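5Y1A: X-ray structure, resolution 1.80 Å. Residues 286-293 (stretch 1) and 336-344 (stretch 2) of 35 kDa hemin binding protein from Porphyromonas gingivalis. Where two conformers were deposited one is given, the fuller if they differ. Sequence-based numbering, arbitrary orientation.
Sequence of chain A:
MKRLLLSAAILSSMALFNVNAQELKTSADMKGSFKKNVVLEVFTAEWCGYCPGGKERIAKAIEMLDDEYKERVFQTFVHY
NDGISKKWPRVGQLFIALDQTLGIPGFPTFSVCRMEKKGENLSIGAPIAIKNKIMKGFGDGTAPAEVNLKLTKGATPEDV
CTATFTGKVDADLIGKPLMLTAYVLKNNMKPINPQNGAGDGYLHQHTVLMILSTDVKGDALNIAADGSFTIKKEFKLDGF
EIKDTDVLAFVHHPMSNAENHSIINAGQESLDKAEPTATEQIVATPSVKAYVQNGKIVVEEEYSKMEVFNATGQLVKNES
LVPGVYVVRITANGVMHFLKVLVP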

ATOM      1  N   PRO A 286      -7.055  14.919 -30.368  1.00 18.27           N
ATOM      2  CA  PRO A 286      -8.369  15.210 -29.786  1.00 19.38           C
ATOM      3  C   PRO A 286      -9.360  15.861 -30.765  1.00 20.96           C
ATOM      4  O   PRO A 286      -8.967  16.675 -31.614  1.00 20.64           O
ATOM      5  N   SER A 287     -10.630  15.477 -30.601  0.50 22.04           N
ATOM      6  CA  SER A 287     -11.778  16.014 -31.352  0.50 23.42           C
ATOM      7  C   SER A 287     -12.447  17.177 -30.614  0.50 24.51           C
ATOM      8  O   SER A 287     -13.340  17.830 -31.149  0.50 24.59           O
ATOM      9  N   VAL A 288     -12.036  17.393 -29.369  1.00 25.44           N
ATOM     10  CA  VAL A 288     -12.495  18.522 -28.541  1.00 27.65           C
ATOM     11  C   VAL A 288     -11.280  19.270 -27.994  1.00 28.39           C
ATOM     12  O   VAL A 288     -10.468  18.692 -27.285  1.00 29.64           O
ATOM     13  N   LYS A 289     -11.128  20.539 -28.368  1.00 29.33           N
ATOM     14  CA  LYS A 289      -9.924  21.299 -28.016  1.00 29.80           C
ATOM     15  C   LYS A 289     -10.186  22.235 -26.835  1.00 30.25           C
ATOM     16  O   LYS A 289     -10.379  23.441 -27.019  1.00 31.31           O
ATOM     17  N   ALA A 290     -10.196  21.677 -25.632  1.00 29.87           N
ATOM     18  CA  ALA A 290     -10.347  22.486 -24.419  1.00 29.66           C
ATOM     19  C   ALA A 290      -9.129  23.398 -24.207  1.00 29.70           C
ATOM     20  O   ALA A 290      -8.009  23.056 -24.588  1.00 29.75           O
ATOM     21  N   TYR A 291      -9.347  24.567 -23.613  1.00 29.27           N
ATOM     22  CA  TYR A 291      -8.240  25.427 -23.199  1.00 29.27           C
ATOM     23  C   TYR A 291      -8.650  26.250 -21.974  1.00 29.05           C
ATOM     24  O   TYR A 291      -9.831  26.315 -21.635  1.00 27.70           O
ATOM     25  N   VAL A 292      -7.675  26.886 -21.329  1.00 29.51           N
ATOM     26  CA  VAL A 292      -7.953  27.731 -20.157  1.00 29.90           C
ATOM     27  C   VAL A 292      -7.890  29.202 -20.547  1.00 30.68           C
ATOM     28  O   VAL A 292      -6.857  29.677 -21.041  1.00 30.82           O
ATOM     29  N   GLN A 293      -9.000  29.903 -20.330  1.00 31.46           N
ATOM     30  CA  GLN A 293      -9.105  31.332 -20.599  1.00 32.84           C
ATOM     31  C   GLN A 293      -9.778  32.040 -19.433  1.00 32.85           C
ATOM     32  O   GLN A 293     -10.915  31.713 -19.068  1.00 32.88           O
ATOM     33  N   MET A 336     -18.942  10.107 -24.263  1.00 21.36           N
ATOM     34  CA  MET A 336     -18.431  10.760 -23.055  1.00 22.60           C
ATOM     35  C   MET A 336     -16.897  10.725 -23.103  1.00 23.10           C
ATOM     36  O   MET A 336     -16.289   9.646 -23.039  1.00 23.58           O
ATOM     37  N   HIS A 337     -16.304  11.910 -23.236  1.00 22.96           N
ATOM     38  CA  HIS A 337     -14.839  12.118 -23.360  1.00 24.33           C
ATOM     39  C   HIS A 337     -14.242  12.581 -22.033  1.00 24.39           C
ATOM     40  O   HIS A 337     -14.924  13.240 -21.248  1.00 24.16           O
ATOM     41  N   PHE A 338     -12.976  12.239 -21.788  1.00 24.57           N
ATOM     42  CA  PHE A 338     -12.252  12.679 -20.592  1.00 24.76           C
ATOM     43  C   PHE A 338     -10.980  13.376 -21.072  1.00 25.00           C
ATOM     44  O   PHE A 338     -10.186  12.775 -21.793  1.00 24.78           O
ATOM     45  N   LEU A 339     -10.823  14.651 -20.714  1.00 23.60           N
ATOM     46  CA  LEU A 339      -9.667  15.447 -21.110  1.00 23.46           C
ATOM     47  C   LEU A 339      -8.945  15.860 -19.850  1.00 22.30           C
ATOM     48  O   LEU A 339      -9.578  16.213 -18.869  1.00 21.98           O
ATOM     49  N   LYS A 340      -7.620  15.780 -19.872  1.00 21.01           N
ATOM     50  CA  LYS A 340      -6.805  16.228 -18.750  1.00 20.99           C
ATOM     51  C   LYS A 340      -6.342  17.647 -19.094  1.00 19.89           C
ATOM     52  O   LYS A 340      -5.685  17.852 -20.122  1.00 20.90           O
ATOM     53  N   VAL A 341      -6.722  18.630 -18.276  1.00 17.69           N
ATOM     54  CA  VAL A 341      -6.310  20.019 -18.498  1.00 16.65           C
ATOM     55  C   VAL A 341      -5.363  20.477 -17.382  1.00 15.57           C
ATOM     56  O   VAL A 341      -5.656  20.287 -16.203  1.00 14.65           O
ATOM     57  N   LEU A 342      -4.233  21.079 -17.748  1.00 14.12           N
ATOM     58  CA  LEU A 342      -3.317  21.571 -16.720  1.00 14.17           C
ATOM     59  C   LEU A 342      -3.395  23.102 -16.653  1.00 13.69           C
ATOM     60  O   LEU A 342      -3.100  23.798 -17.624  1.00 13.59           O
ATOM     61  N   VAL A 343      -3.849  23.607 -15.513  1.00 14.48           N
ATOM     62  CA  VAL A 343      -3.914  25.053 -15.288  1.00 14.70           C
ATOM     63  C   VAL A 343      -2.548  25.440 -14.700  1.00 15.19           C
ATOM     64  O   VAL A 343      -2.182  24.962 -13.619  1.00 14.25           O
ATOM     65  N   PRO A 344      -1.765  26.280 -15.417  1.00 16.99           N
ATOM     66  CA  PRO A 344      -0.369  26.538 -15.003  1.00 17.92           C
ATOM     67  C   PRO A 344      -0.234  27.499 -13.814  1.00 18.95           C
ATOM     68  O   PRO A 344      -1.043  28.418 -13.704  1.00 20.62           O
TER

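The two stretches run in roughly the same direction, their touching parts 25° apart, and meet through side chains alone: no hydrogen bond crosses between them, and the 390 Å² buried, summed over both sides, is largely apolar. On stretch 2 the strand alternates, so that H337, L339 and V341 point their CA-to-CB bonds toward stretch 1 while F338 and L342 point away.

Stretch 1 begins with P286, whose ring makes no close contact with the strand. Its carbonyl instead serves its own stretch, accepting a hydrogen bond from the side chain of K289 (NZ of K289 to O of P286, 2.8 Å). S287 opens the contact. Its CA-to-CB bond points sideways, and a p rotamer places OG of S287 3.8 Å from CE1 of H337, whose side chain is in the m rotamer with chi2 at -87°. The hydroxyl approaches the imidazole obliquely and the two are in van der Waals contact.

V288 is buried and points toward the strand. In its m rotamer, CG2 of V288 lies 3.5 Å from CD1 of L339, the tightest approach between the stretches. L339 has chi1 in the m well, but its chi2 of 143° falls between wells; the same CD1 of L339 also lies 4.0 Å from CB of A290. K289, between these two residues, points away and extends from an m chi1 and m chi2 through t chi3 and chi4 to reach P286. N of A290 makes a weak hydrogen bond to O of V288 (3.4 Å).

A290 points toward stretch 2 and has only a methyl to offer, yet that methyl touches two residues of the strand: besides L339, it meets V341, with CB of A290 4.2 Å from CG2 of V341. Y291 then turns away in a p rotamer, its ring well clear of stretch 2 and its hydroxyl hydrogen-bonded elsewhere in the structure.

V292 brings the side chains back to the interface. Its t rotamer brings CG2 of V292 against two valines of the strand, 3.6 Å from CG1 of V341 and 3.9 Å from CG2 of V343. Both partners are also in the t rotamer, although V341 points toward stretch 1 and V343 sideways. V341 thus uses both methyls, CG2 near A290 and CG1 near V292, linking successive inward-pointing residues of stretch 1. Here the CA atoms of V292 and V343 are 6.9 Å apart.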

ATOM      1  CB  PRO A 286      -8.056  16.169 -28.628  1.00 19.54           C
ATOM      2  CG  PRO A 286      -6.587  16.048 -28.382  1.00 19.69           C
ATOM      3  CD  PRO A 286      -5.971  15.657 -29.697  1.00 17.58           C
ATOM      4  CB  SER A 287     -12.819  14.914 -31.581  0.50 23.28           C
ATOM      5  OG  SER A 287     -13.324  14.407 -30.350  0.50 23.38           O
ATOM      6  CB  VAL A 288     -13.512  18.087 -27.419  1.00 28.20           C
ATOM      7  CG1 VAL A 288     -14.849  17.653 -28.040  1.00 29.87           C
ATOM      8  CG2 VAL A 288     -12.969  16.969 -26.551  1.00 29.54           C
ATOM      9  CB  LYS A 289      -9.391  22.096 -29.216  1.00 30.27           C
ATOM     10  CG  LYS A 289      -9.263  21.303 -30.538  1.00 30.23           C
ATOM     11  CD  LYS A 289      -8.165  20.250 -30.511  1.00 30.68           C
ATOM     12  CE  LYS A 289      -7.972  19.631 -31.911  1.00 31.08           C
ATOM     13  NZ  LYS A 289      -6.907  18.555 -31.937  1.00 30.00           N
ATOM     14  CB  ALA A 290     -10.552  21.582 -23.222  1.00 29.80           C
ATOM     15  CB  TYR A 291      -7.763  26.329 -24.353  1.00 29.72           C
ATOM     16  CG  TYR A 291      -8.853  27.190 -24.952  1.00 30.38           C
ATOM     17  CD1 TYR A 291      -9.132  28.456 -24.431  1.00 30.32           C
ATOM     18  CD2 TYR A 291      -9.612  26.736 -26.034  1.00 30.36           C
ATOM     19  CE1 TYR A 291     -10.142  29.244 -24.964  1.00 31.58           C
ATOM     20  CE2 TYR A 291     -10.623  27.517 -26.578  1.00 31.22           C
ATOM     21  CZ  TYR A 291     -10.880  28.767 -26.041  1.00 31.87           C
ATOM     22  OH  TYR A 291     -11.880  29.539 -26.577  1.00 32.01           O
ATOM     23  CB  VAL A 292      -6.958  27.467 -19.007  1.00 29.65           C
ATOM     24  CG1 VAL A 292      -7.315  28.322 -17.794  1.00 29.97           C
ATOM     25  CG2 VAL A 292      -6.942  26.002 -18.643  1.00 29.00           C
ATOM     26  CB  GLN A 293      -9.899  31.570 -21.879  1.00 33.29           C
ATOM     27  CG  GLN A 293     -10.016  33.040 -22.271  1.00 36.57           C
ATOM     28  CD  GLN A 293     -10.268  33.216 -23.744  1.00 39.57           C
ATOM     29  OE1 GLN A 293     -11.290  32.761 -24.272  1.00 42.07           O
ATOM     30  NE2 GLN A 293      -9.335  33.878 -24.425  1.00 40.82           N
ATOM     31  CB  MET A 336     -18.993  10.082 -21.788  1.00 22.44           C
ATOM     32  CG  MET A 336     -18.569  10.710 -20.449  1.00 23.78           C
ATOM     33  SD  MET A 336     -19.208   9.872 -18.958  1.00 22.69           S
ATOM     34  CE  MET A 336     -20.971  10.191 -19.110  1.00 25.92           C
ATOM     35  CB  HIS A 337     -14.547  13.234 -24.369  1.00 24.39           C
ATOM     36  CG  HIS A 337     -15.168  13.032 -25.717  1.00 26.45           C
ATOM     37  ND1 HIS A 337     -14.550  12.316 -26.722  1.00 27.64           N
ATOM     38  CD2 HIS A 337     -16.334  13.482 -26.237  1.00 27.36           C
ATOM     39  CE1 HIS A 337     -15.310  12.334 -27.803  1.00 27.71           C
ATOM     40  NE2 HIS A 337     -16.404  13.023 -27.532  1.00 28.16           N
ATOM     41  CB  PHE A 338     -11.891  11.486 -19.694  1.00 25.44           C
ATOM     42  CG  PHE A 338     -13.091  10.766 -19.123  1.00 27.11           C
ATOM     43  CD1 PHE A 338     -13.462  10.950 -17.796  1.00 28.60           C
ATOM     44  CD2 PHE A 338     -13.862   9.919 -19.922  1.00 28.21           C
ATOM     45  CE1 PHE A 338     -14.582  10.297 -17.260  1.00 29.29           C
ATOM     46  CE2 PHE A 338     -14.974   9.263 -19.411  1.00 28.93           C
ATOM     47  CZ  PHE A 338     -15.335   9.446 -18.072  1.00 28.77           C
ATOM     48  CB  LEU A 339     -10.095  16.708 -21.852  1.00 23.81           C
ATOM     49  CG  LEU A 339     -10.613  16.715 -23.281  1.00 26.89           C
ATOM     50  CD1 LEU A 339     -11.698  17.756 -23.342  1.00 29.70           C
ATOM     51  CD2 LEU A 339      -9.495  17.066 -24.266  1.00 29.47           C
ATOM     52  CB  LYS A 340      -5.617  15.278 -18.560  1.00 20.71           C
ATOM     53  CG  LYS A 340      -4.777  15.524 -17.314  1.00 23.05           C
ATOM     54  CD  LYS A 340      -3.477  14.674 -17.298  1.00 23.87           C
ATOM     55  CE  LYS A 340      -3.721  13.169 -17.082  1.00 27.35           C
ATOM     56  NZ  LYS A 340      -2.473  12.511 -16.503  1.00 26.67           N
ATOM     57  CB  VAL A 341      -7.546  20.959 -18.569  1.00 17.04           C
ATOM     58  CG1 VAL A 341      -7.104  22.418 -18.605  1.00 18.59           C
ATOM     59  CG2 VAL A 341      -8.397  20.606 -19.806  1.00 19.33           C
ATOM     60  CB  LEU A 342      -1.886  21.098 -16.982  1.00 14.31           C
ATOM     61  CG  LEU A 342      -0.891  21.317 -15.836  1.00 16.03           C
ATOM     62  CD1 LEU A 342       0.124  20.176 -15.814  1.00 16.09           C
ATOM     63  CD2 LEU A 342      -0.161  22.630 -15.963  1.00 16.08           C
ATOM     64  CB  VAL A 343      -5.091  25.444 -14.315  1.00 15.09           C
ATOM     65  CG1 VAL A 343      -5.005  26.937 -13.916  1.00 16.31           C
ATOM     66  CG2 VAL A 343      -6.471  25.072 -14.910  1.00 13.90           C
ATOM     67  CB  PRO A 344       0.246  27.187 -16.247  1.00 18.33           C
ATOM     68  CG  PRO A 344      -0.883  27.877 -16.896  1.00 17.59           C
ATOM     69  CD  PRO A 344      -2.115  27.022 -16.640  1.00 17.22           C
TER